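Local atomic coordinates of superoxide dismutase (Anaplasma phagocytophilum, PDB entry 3JS4), a protein that probably protects the cell by turning superoxide radicals into molecular oxygen and hydrogen peroxide at an iron(III) centre. Residues D43-G48 with D102-S107; A183-W188 with D205-H210. All blocks are in the same frame, centred on the assembly; numbering follows the deposited sequence.

Contact 1: residues D43-G48 with D102-S107; sequences DRHYNG and DFYWQS. With FE (Fe (III) ion), chain E.
His45 and Tyr46, neighbours on helix 39-60, meet Tyr104 and Trp105, neighbours on helix 89-106, and the four rings form an aromatic cluster in the alpha-hairpin domain of this iron superoxide dismutase. The short helical segments run at 140° to each other with axes 12.3 Å apart, so long side chains do the bridging.

Two of the ring contacts are edge-to-face, and Trp105 plays a different role in each. Toward His45 it offers the edge of its six-membered ring: CH2 lies over one imidazole face, 3.7 Å from His45 ND1, with the planes at 68°. Toward Tyr46 it offers a face instead, and the phenol comes in edge-on but offset, Tyr46 CD1 standing 3.6 Å from Trp105 NE1. That indole N-H is bonded to His50, one turn further along helix 39-60. Tyr104 meets the imidazole obliquely, its CE2 3.5 Å from His45 CE1.

The polar link is a water. Water 1 lies in the plane of both rings, accepting from His45 ND1 at 2.7 Å and hydrogen-bonded to Tyr104 OH at 2.9 Å; the phenol also bonds to Tyr203.

With CG anti to the backbone N (chi1 -164°), the His45 ring reaches off helix 39-60 so that NE2 binds iron at 2.3 Å; His101, Asp186, His190 and water 2 complete the site.

Both imidazole nitrogens are thus engaged: ND1 donates a hydrogen bond to water 1 and NE2 is left to bind the iron. Together with the Trp105 edge over one face, these bonds should restrain the ligand ring's rotation.

Contact 2: residues A183-W188 with D205-H210; sequences ATMDVW and DVFLEH. With FE (Fe (III) ion), chain E.
Met185 and Phe207 both carry CG anti to the backbone N (chi1 172° and -175°), which sends the thioether of strand 179-186 across the phenyl ring of helix 200-211. The result is a Met-aromatic contact in the C-terminal alpha/beta domain, made where the edge strand of the three-stranded antiparallel sheet faces a helix.

The methionine runs over a single face of the ring. Its CB sits above the centre, 3.8 Å from the Phe207 centroid, in a CH-pi contact; SD, further along, reaches the attached end of the ring, 3.7 Å from Phe207 CG. A bend at chi3 then turns CE away from the ring. At the far end of the ring, Phe207 CZ lies 3.6 Å from Thr184 O, which approaches obliquely and is a buried carbonyl oxygen with no hydrogen-bond partner in the model.

The next residue of the strand turns to the metal. Asp186 OD2 binds iron at 2.0 Å, while OD1 takes a weak bond from water 2, itself an iron ligand. The carboxylate is steadied by an Asx turn: Trp188 N donates to Asp186 OD1 at 3.0 Å, approaching from above the carboxylate plane, 39° out of it.

In the fold
Contact 1 is complete in the sequence before the first residue of contact 2, the first lying in the alpha-hairpin domain and the second in the C-terminal domain; their centres are 12 Å apart. The iron joins them: contact 1 gives it His45 and contact 2 Asp186. Each domain supplies two of the four protein ligands, and water 2 is shared by both contacts. A second join lies at the end of helix 89-106, where Ser107 OG is probably hydrogen-bonded to Thr184 N (3.0 Å) of strand 179-186, and Tyr104 packs against Asp186. The metal site is therefore built at the interface of the two domains, and its geometry probably depends on how they are docked.

Contact 1: residues D43-G48 with D102-S107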
ATOM      1  N   ASP A  43       3.292  13.561  -9.488  1.00  8.68           N
ATOM      2  CA  ASP A  43       2.601  14.791  -9.116  1.00  9.50           C
ATOM      3  C   ASP A  43       1.081  14.580  -9.079  1.00  8.50           C
ATOM      4  O   ASP A  43       0.420  14.903  -8.103  1.00  7.97           O
ATOM      5  CB  ASP A  43       2.992  15.953 -10.067  1.00  9.44           C
ATOM      6  CG  ASP A  43       2.208  17.228  -9.784  1.00 12.54           C
ATOM      7  OD1 ASP A  43       2.394  17.835  -8.707  1.00 12.58           O
ATOM      8  OD2 ASP A  43       1.389  17.623 -10.635  1.00 15.85           O
ATOM      9  N   ARG A  44       0.537  14.017 -10.149  1.00  8.46           N
ATOM     10  CA  ARG A  44      -0.890  13.790 -10.232  1.00  8.25           C
ATOM     11  C   ARG A  44      -1.407  12.777  -9.180  1.00  8.53           C
ATOM     12  O   ARG A  44      -2.457  12.998  -8.560  1.00  7.89           O
ATOM     13  CB  ARG A  44      -1.259  13.402 -11.665  1.00  8.89           C
ATOM     14  CG  ARG A  44      -2.757  13.263 -11.939  1.00 12.18           C
ATOM     15  CD  ARG A  44      -3.607  14.511 -11.648  1.00 16.07           C
ATOM     16  NE  ARG A  44      -3.067  15.760 -12.188  1.00 18.13           N
ATOM     17  CZ  ARG A  44      -3.776  16.893 -12.307  1.00 19.91           C
ATOM     18  NH1 ARG A  44      -5.057  16.931 -11.941  1.00 17.34           N
ATOM     19  NH2 ARG A  44      -3.215  17.984 -12.819  1.00 18.81           N
ATOM     20  N   HIS A  45      -0.646  11.715  -8.930  1.00  7.64           N
ATOM     21  CA  HIS A  45      -1.074  10.687  -7.984  1.00  7.72           C
ATOM     22  C   HIS A  45      -1.044  11.230  -6.558  1.00  8.49           C
ATOM     23  O   HIS A  45      -1.979  11.036  -5.781  1.00  8.34           O
ATOM     24  CB  HIS A  45      -0.131   9.477  -8.101  1.00  7.46           C
ATOM     25  CG  HIS A  45      -0.669   8.225  -7.484  1.00  7.61           C
ATOM     26  ND1 HIS A  45      -0.059   6.998  -7.656  1.00  7.55           N
ATOM     27  CD2 HIS A  45      -1.767   7.998  -6.722  1.00  6.71           C
ATOM     28  CE1 HIS A  45      -0.742   6.076  -6.995  1.00  6.92           C
ATOM     29  NE2 HIS A  45      -1.785   6.653  -6.430  1.00  5.38           N
ATOM     30  N   TYR A  46       0.036  11.942  -6.229  1.00  8.37           N
ATOM     31  CA  TYR A  46       0.258  12.449  -4.871  1.00  7.96           C
ATOM     32  C   TYR A  46      -0.475  13.764  -4.587  1.00  8.11           C
ATOM     33  O   TYR A  46      -1.265  13.822  -3.654  1.00  8.10           O
ATOM     34  CB  TYR A  46       1.765  12.604  -4.621  1.00  7.75           C
ATOM     35  CG  TYR A  46       2.168  13.151  -3.258  1.00  8.08           C
ATOM     36  CD1 TYR A  46       1.922  12.431  -2.073  1.00  7.56           C
ATOM     37  CD2 TYR A  46       2.856  14.361  -3.161  1.00  8.96           C
ATOM     38  CE1 TYR A  46       2.355  12.946  -0.816  1.00 10.35           C
ATOM     39  CE2 TYR A  46       3.276  14.875  -1.918  1.00  9.87           C
ATOM     40  CZ  TYR A  46       3.014  14.165  -0.757  1.00  9.31           C
ATOM     41  OH  TYR A  46       3.434  14.697   0.448  1.00 10.65           O
ATOM     42  N   ASN A  47      -0.211  14.804  -5.382  1.00  7.75           N
ATOM     43  CA  ASN A  47      -0.846  16.118  -5.173  1.00  8.64           C
ATOM     44  C   ASN A  47      -2.268  16.200  -5.738  1.00  8.83           C
ATOM     45  O   ASN A  47      -2.989  17.162  -5.470  1.00  9.16           O
ATOM     46  CB  ASN A  47       0.021  17.267  -5.722  1.00  7.75           C
ATOM     47  CG  ASN A  47       1.368  17.358  -5.035  1.00  9.39           C
ATOM     48  OD1 ASN A  47       1.457  17.457  -3.803  1.00 10.16           O
ATOM     49  ND2 ASN A  47       2.438  17.307  -5.825  1.00  9.80           N
ATOM     50  N   GLY A  48      -2.648  15.200  -6.525  1.00  8.83           N
ATOM     51  CA  GLY A  48      -4.006  15.094  -7.068  1.00  8.81           C
ATOM     52  C   GLY A  48      -4.833  14.115  -6.234  1.00  8.31           C
ATOM     53  O   GLY A  48      -5.696  14.533  -5.461  1.00  7.35           O
ATOM     54  N   ASP A 102      -0.204   6.360   2.042  1.00  6.43           N
ATOM     55  CA  ASP A 102       0.956   6.613   2.914  1.00  7.41           C
ATOM     56  C   ASP A 102       1.828   5.342   2.884  1.00  7.00           C
ATOM     57  O   ASP A 102       3.057   5.419   2.762  1.00  6.59           O
ATOM     58  CB  ASP A 102       0.563   6.916   4.383  1.00  6.93           C
ATOM     59  CG  ASP A 102      -0.037   8.318   4.605  1.00  9.59           C
ATOM     60  OD1 ASP A 102       0.046   9.222   3.745  1.00 10.21           O
ATOM     61  OD2 ASP A 102      -0.605   8.521   5.703  1.00 10.83           O
ATOM     62  N   PHE A 103       1.190   4.180   2.996  1.00  6.72           N
ATOM     63  CA  PHE A 103       1.898   2.896   3.037  1.00  7.01           C
ATOM     64  C   PHE A 103       2.595   2.631   1.702  1.00  7.30           C
ATOM     65  O   PHE A 103       3.728   2.116   1.659  1.00  7.02           O
ATOM     66  CB  PHE A 103       0.896   1.755   3.305  1.00  7.13           C
ATOM     67  CG  PHE A 103       1.509   0.547   3.989  1.00  7.62           C
ATOM     68  CD1 PHE A 103       1.909   0.618   5.316  1.00  7.21           C
ATOM     69  CD2 PHE A 103       1.668  -0.657   3.305  1.00  5.64           C
ATOM     70  CE1 PHE A 103       2.482  -0.489   5.957  1.00 10.08           C
ATOM     71  CE2 PHE A 103       2.220  -1.765   3.930  1.00  7.70           C
ATOM     72  CZ  PHE A 103       2.618  -1.688   5.272  1.00  9.86           C
ATOM     73  N   TYR A 104       1.908   2.984   0.611  1.00  6.53           N
ATOM     74  CA  TYR A 104       2.435   2.772  -0.739  1.00  6.15           C
ATOM     75  C   TYR A 104       3.723   3.568  -0.935  1.00  6.75           C
ATOM     76  O   TYR A 104       4.700   3.044  -1.489  1.00  6.72           O
ATOM     77  CB  TYR A 104       1.384   3.241  -1.739  1.00  5.55           C
ATOM     78  CG  TYR A 104       1.743   3.261  -3.202  1.00  5.80           C
ATOM     79  CD1 TYR A 104       2.184   2.110  -3.863  1.00  6.34           C
ATOM     80  CD2 TYR A 104       1.553   4.431  -3.957  1.00  2.31           C
ATOM     81  CE1 TYR A 104       2.458   2.130  -5.232  1.00  5.03           C
ATOM     82  CE2 TYR A 104       1.806   4.461  -5.320  1.00  5.30           C
ATOM     83  CZ  TYR A 104       2.248   3.313  -5.955  1.00  4.90           C
ATOM     84  OH  TYR A 104       2.516   3.361  -7.289  1.00  5.16           O
ATOM     85  N   TRP A 105       3.725   4.848  -0.542  1.00  6.05           N
ATOM     86  CA  TRP A 105       4.937   5.635  -0.750  1.00  6.00           C
ATOM     87  C   TRP A 105       6.120   5.080   0.026  1.00  6.48           C
ATOM     88  O   TRP A 105       7.259   5.131  -0.466  1.00  5.49           O
ATOM     89  CB  TRP A 105       4.739   7.142  -0.438  1.00  6.12           C
ATOM     90  CG  TRP A 105       3.550   7.769  -1.150  1.00  5.96           C
ATOM     91  CD1 TRP A 105       2.489   8.412  -0.567  1.00  5.58           C
ATOM     92  CD2 TRP A 105       3.313   7.808  -2.563  1.00  6.01           C
ATOM     93  NE1 TRP A 105       1.617   8.850  -1.528  1.00  5.15           N
ATOM     94  CE2 TRP A 105       2.099   8.508  -2.761  1.00  6.46           C
ATOM     95  CE3 TRP A 105       4.035   7.355  -3.689  1.00  5.46           C
ATOM     96  CZ2 TRP A 105       1.565   8.746  -4.034  1.00  6.26           C
ATOM     97  CZ3 TRP A 105       3.501   7.572  -4.954  1.00  6.06           C
ATOM     98  CH2 TRP A 105       2.266   8.262  -5.116  1.00  5.20           C
ATOM     99  N   GLN A 106       5.872   4.593   1.249  1.00  6.91           N
ATOM    100  CA  GLN A 106       6.937   3.990   2.052  1.00  8.46           C
ATOM    101  C   GLN A 106       7.419   2.641   1.492  1.00  8.03           C
ATOM    102  O   GLN A 106       8.531   2.189   1.815  1.00  8.68           O
ATOM    103  CB  GLN A 106       6.471   3.806   3.507  1.00  9.22           C
ATOM    104  CG  GLN A 106       5.945   5.071   4.149  1.00 12.55           C
ATOM    105  CD  GLN A 106       5.447   4.838   5.561  1.00 19.53           C
ATOM    106  OE1 GLN A 106       4.234   4.685   5.791  1.00 23.83           O
ATOM    107  NE2 GLN A 106       6.375   4.788   6.518  1.00 20.47           N
ATOM    108  N   SER A 107       6.579   2.022   0.660  1.00  7.33           N
ATOM    109  CA  SER A 107       6.827   0.720   0.057  1.00  7.05           C
ATOM    110  C   SER A 107       7.742   0.809  -1.175  1.00  7.07           C
ATOM    111  O   SER A 107       7.988  -0.188  -1.849  1.00  7.64           O
ATOM    112  CB  SER A 107       5.486   0.074  -0.323  1.00  6.23           C
ATOM    113  OG  SER A 107       4.748  -0.286   0.860  1.00  8.31           O
TER
HETATM  114 FE    FE E 207      -3.725   5.556  -5.882  1.00 15.35          FE
HETATM  115  O   HOH W   1       2.147   5.817  -8.775  1.00  4.80           O
HETATM  116  O   HOH W   2      -5.475   4.300  -5.232  1.00  9.76           O

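Contact 2: residues A183-W188 with D205-H210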
ATOM      1  N   ALA A 183       4.217  -4.337   2.747  1.00  8.12           N
ATOM      2  CA  ALA A 183       4.388  -3.445   1.585  1.00  8.05           C
ATOM      3  C   ALA A 183       3.164  -3.540   0.695  1.00  8.21           C
ATOM      4  O   ALA A 183       2.474  -4.568   0.691  1.00  8.66           O
ATOM      5  CB  ALA A 183       5.653  -3.817   0.783  1.00  8.77           C
ATOM      6  N   THR A 184       2.892  -2.476  -0.072  1.00  7.55           N
ATOM      7  CA  THR A 184       1.778  -2.507  -0.997  1.00  7.08           C
ATOM      8  C   THR A 184       2.170  -1.878  -2.338  1.00  7.03           C
ATOM      9  O   THR A 184       3.059  -1.029  -2.414  1.00  7.10           O
ATOM     10  CB  THR A 184       0.486  -1.823  -0.426  1.00  7.34           C
ATOM     11  OG1 THR A 184      -0.646  -2.114  -1.256  1.00  7.74           O
ATOM     12  CG2 THR A 184       0.633  -0.301  -0.333  1.00  6.38           C
ATOM     13  N   MET A 185       1.475  -2.324  -3.372  1.00  7.08           N
ATOM     14  CA  MET A 185       1.533  -1.777  -4.711  1.00  6.83           C
ATOM     15  C   MET A 185       0.103  -1.431  -5.142  1.00  6.87           C
ATOM     16  O   MET A 185      -0.771  -2.313  -5.239  1.00  6.86           O
ATOM     17  CB  MET A 185       2.123  -2.815  -5.663  1.00  6.94           C
ATOM     18  CG  MET A 185       2.048  -2.391  -7.128  1.00  6.50           C
ATOM     19  SD  MET A 185       2.712  -3.626  -8.272  1.00  7.45           S
ATOM     20  CE  MET A 185       1.518  -4.970  -8.123  1.00  7.78           C
ATOM     21  N   ASP A 186      -0.134  -0.144  -5.352  1.00  6.43           N
ATOM     22  CA  ASP A 186      -1.403   0.386  -5.863  1.00  6.49           C
ATOM     23  C   ASP A 186      -1.643  -0.148  -7.273  1.00  6.23           C
ATOM     24  O   ASP A 186      -0.798   0.049  -8.169  1.00  7.08           O
ATOM     25  CB  ASP A 186      -1.260   1.924  -5.915  1.00  6.37           C
ATOM     26  CG  ASP A 186      -2.572   2.661  -6.154  1.00  7.27           C
ATOM     27  OD1 ASP A 186      -3.610   2.041  -6.414  1.00  6.43           O
ATOM     28  OD2 ASP A 186      -2.548   3.906  -6.105  1.00  7.93           O
ATOM     29  N   VAL A 187      -2.767  -0.825  -7.497  1.00  5.80           N
ATOM     30  CA  VAL A 187      -3.160  -1.145  -8.875  1.00  5.74           C
ATOM     31  C   VAL A 187      -4.436  -0.442  -9.395  1.00  6.60           C
ATOM     32  O   VAL A 187      -4.985  -0.841 -10.451  1.00  5.99           O
ATOM     33  CB  VAL A 187      -3.161  -2.690  -9.181  1.00  5.64           C
ATOM     34  CG1 VAL A 187      -1.740  -3.286  -8.945  1.00  4.54           C
ATOM     35  CG2 VAL A 187      -4.217  -3.416  -8.405  1.00  5.19           C
ATOM     36  N   TRP A 188      -4.881   0.620  -8.698  1.00  5.58           N
ATOM     37  CA  TRP A 188      -5.848   1.502  -9.327  1.00  5.57           C
ATOM     38  C   TRP A 188      -5.213   1.972 -10.623  1.00  6.10           C
ATOM     39  O   TRP A 188      -3.988   2.251 -10.676  1.00  7.14           O
ATOM     40  CB  TRP A 188      -6.169   2.720  -8.464  1.00  4.97           C
ATOM     41  CG  TRP A 188      -7.117   2.483  -7.289  1.00  5.14           C
ATOM     42  CD1 TRP A 188      -6.906   1.665  -6.201  1.00  5.24           C
ATOM     43  CD2 TRP A 188      -8.369   3.134  -7.063  1.00  4.96           C
ATOM     44  NE1 TRP A 188      -7.977   1.735  -5.332  1.00  5.52           N
ATOM     45  CE2 TRP A 188      -8.879   2.646  -5.826  1.00  5.44           C
ATOM     46  CE3 TRP A 188      -9.105   4.107  -7.771  1.00  6.09           C
ATOM     47  CZ2 TRP A 188     -10.102   3.076  -5.291  1.00  4.81           C
ATOM     48  CZ3 TRP A 188     -10.336   4.534  -7.232  1.00  5.53           C
ATOM     49  CH2 TRP A 188     -10.816   4.012  -6.007  1.00  5.04           C
ATOM     50  N   ASP A 205       6.163  -5.124 -13.384  1.00  8.59           N
ATOM     51  CA  ASP A 205       7.548  -5.497 -13.651  1.00  9.09           C
ATOM     52  C   ASP A 205       8.502  -4.454 -13.121  1.00  8.76           C
ATOM     53  O   ASP A 205       9.467  -4.790 -12.437  1.00  8.50           O
ATOM     54  CB  ASP A 205       7.801  -5.704 -15.141  1.00  9.28           C
ATOM     55  CG  ASP A 205       7.105  -6.932 -15.699  1.00 13.03           C
ATOM     56  OD1 ASP A 205       6.574  -7.756 -14.920  1.00 16.09           O
ATOM     57  OD2 ASP A 205       7.104  -7.071 -16.942  1.00 17.34           O
ATOM     58  N   VAL A 206       8.214  -3.191 -13.431  1.00  8.48           N
ATOM     59  CA  VAL A 206       9.026  -2.084 -12.984  1.00  9.02           C
ATOM     60  C   VAL A 206       9.022  -1.960 -11.448  1.00  8.48           C
ATOM     61  O   VAL A 206      10.067  -1.707 -10.829  1.00  7.69           O
ATOM     62  CB  VAL A 206       8.567  -0.786 -13.655  1.00  8.95           C
ATOM     63  CG1 VAL A 206       9.129   0.406 -12.932  1.00 10.83           C
ATOM     64  CG2 VAL A 206       9.002  -0.775 -15.114  1.00 11.50           C
ATOM     65  N   PHE A 207       7.848  -2.149 -10.837  1.00  8.13           N
ATOM     66  CA  PHE A 207       7.756  -2.116  -9.374  1.00  7.55           C
ATOM     67  C   PHE A 207       8.722  -3.119  -8.695  1.00  7.44           C
ATOM     68  O   PHE A 207       9.482  -2.777  -7.766  1.00  7.41           O
ATOM     69  CB  PHE A 207       6.309  -2.390  -8.931  1.00  7.92           C
ATOM     70  CG  PHE A 207       6.090  -2.268  -7.431  1.00  9.31           C
ATOM     71  CD1 PHE A 207       5.764  -1.036  -6.862  1.00  8.85           C
ATOM     72  CD2 PHE A 207       6.206  -3.380  -6.605  1.00  8.77           C
ATOM     73  CE1 PHE A 207       5.537  -0.895  -5.467  1.00  8.22           C
ATOM     74  CE2 PHE A 207       6.000  -3.260  -5.198  1.00  9.90           C
ATOM     75  CZ  PHE A 207       5.659  -2.017  -4.637  1.00  9.85           C
ATOM     76  N   LEU A 208       8.686  -4.358  -9.153  1.00  7.58           N
ATOM     77  CA  LEU A 208       9.524  -5.407  -8.573  1.00  7.93           C
ATOM     78  C   LEU A 208      10.989  -5.193  -8.919  1.00  8.56           C
ATOM     79  O   LEU A 208      11.881  -5.543  -8.132  1.00  8.21           O
ATOM     80  CB  LEU A 208       9.066  -6.780  -9.089  1.00  8.09           C
ATOM     81  CG  LEU A 208       7.721  -7.285  -8.529  1.00  8.61           C
ATOM     82  CD1 LEU A 208       7.207  -8.460  -9.370  1.00  6.47           C
ATOM     83  CD2 LEU A 208       7.843  -7.680  -7.040  1.00  7.19           C
ATOM     84  N   GLU A 209      11.242  -4.645 -10.110  1.00  8.78           N
ATOM     85  CA  GLU A 209      12.615  -4.539 -10.621  1.00  9.75           C
ATOM     86  C   GLU A 209      13.395  -3.372 -10.021  1.00  9.29           C
ATOM     87  O   GLU A 209      14.609  -3.492  -9.812  1.00  8.68           O
ATOM     88  CB  GLU A 209      12.627  -4.450 -12.159  1.00  9.69           C
ATOM     89  CG  GLU A 209      12.558  -5.834 -12.826  1.00 15.05           C
ATOM     90  CD  GLU A 209      12.144  -5.797 -14.288  1.00 21.38           C
ATOM     91  OE1 GLU A 209      12.333  -4.753 -14.948  1.00 25.67           O
ATOM     92  OE2 GLU A 209      11.623  -6.816 -14.788  1.00 25.08           O
ATOM     93  N   HIS A 210      12.695  -2.261  -9.761  1.00  8.24           N
ATOM     94  CA  HIS A 210      13.350  -0.997  -9.412  1.00  8.68           C
ATOM     95  C   HIS A 210      12.731  -0.169  -8.289  1.00  8.13           C
ATOM     96  O   HIS A 210      13.335   0.814  -7.881  1.00  8.22           O
ATOM     97  CB  HIS A 210      13.530  -0.122 -10.666  1.00  8.89           C
ATOM     98  CG  HIS A 210      14.479  -0.710 -11.665  1.00 10.36           C
ATOM     99  ND1 HIS A 210      15.835  -0.800 -11.433  1.00 12.24           N
ATOM    100  CD2 HIS A 210      14.268  -1.280 -12.878  1.00 12.18           C
ATOM    101  CE1 HIS A 210      16.420  -1.392 -12.462  1.00 10.58           C
ATOM    102  NE2 HIS A 210      15.497  -1.677 -13.358  1.00 11.97           N
TER
HETATM  103 FE    FE E 207      -3.725   5.556  -5.882  1.00 15.35          FE
HETATM  104  O   HOH W   2      -5.475   4.300  -5.232  1.00  9.76           O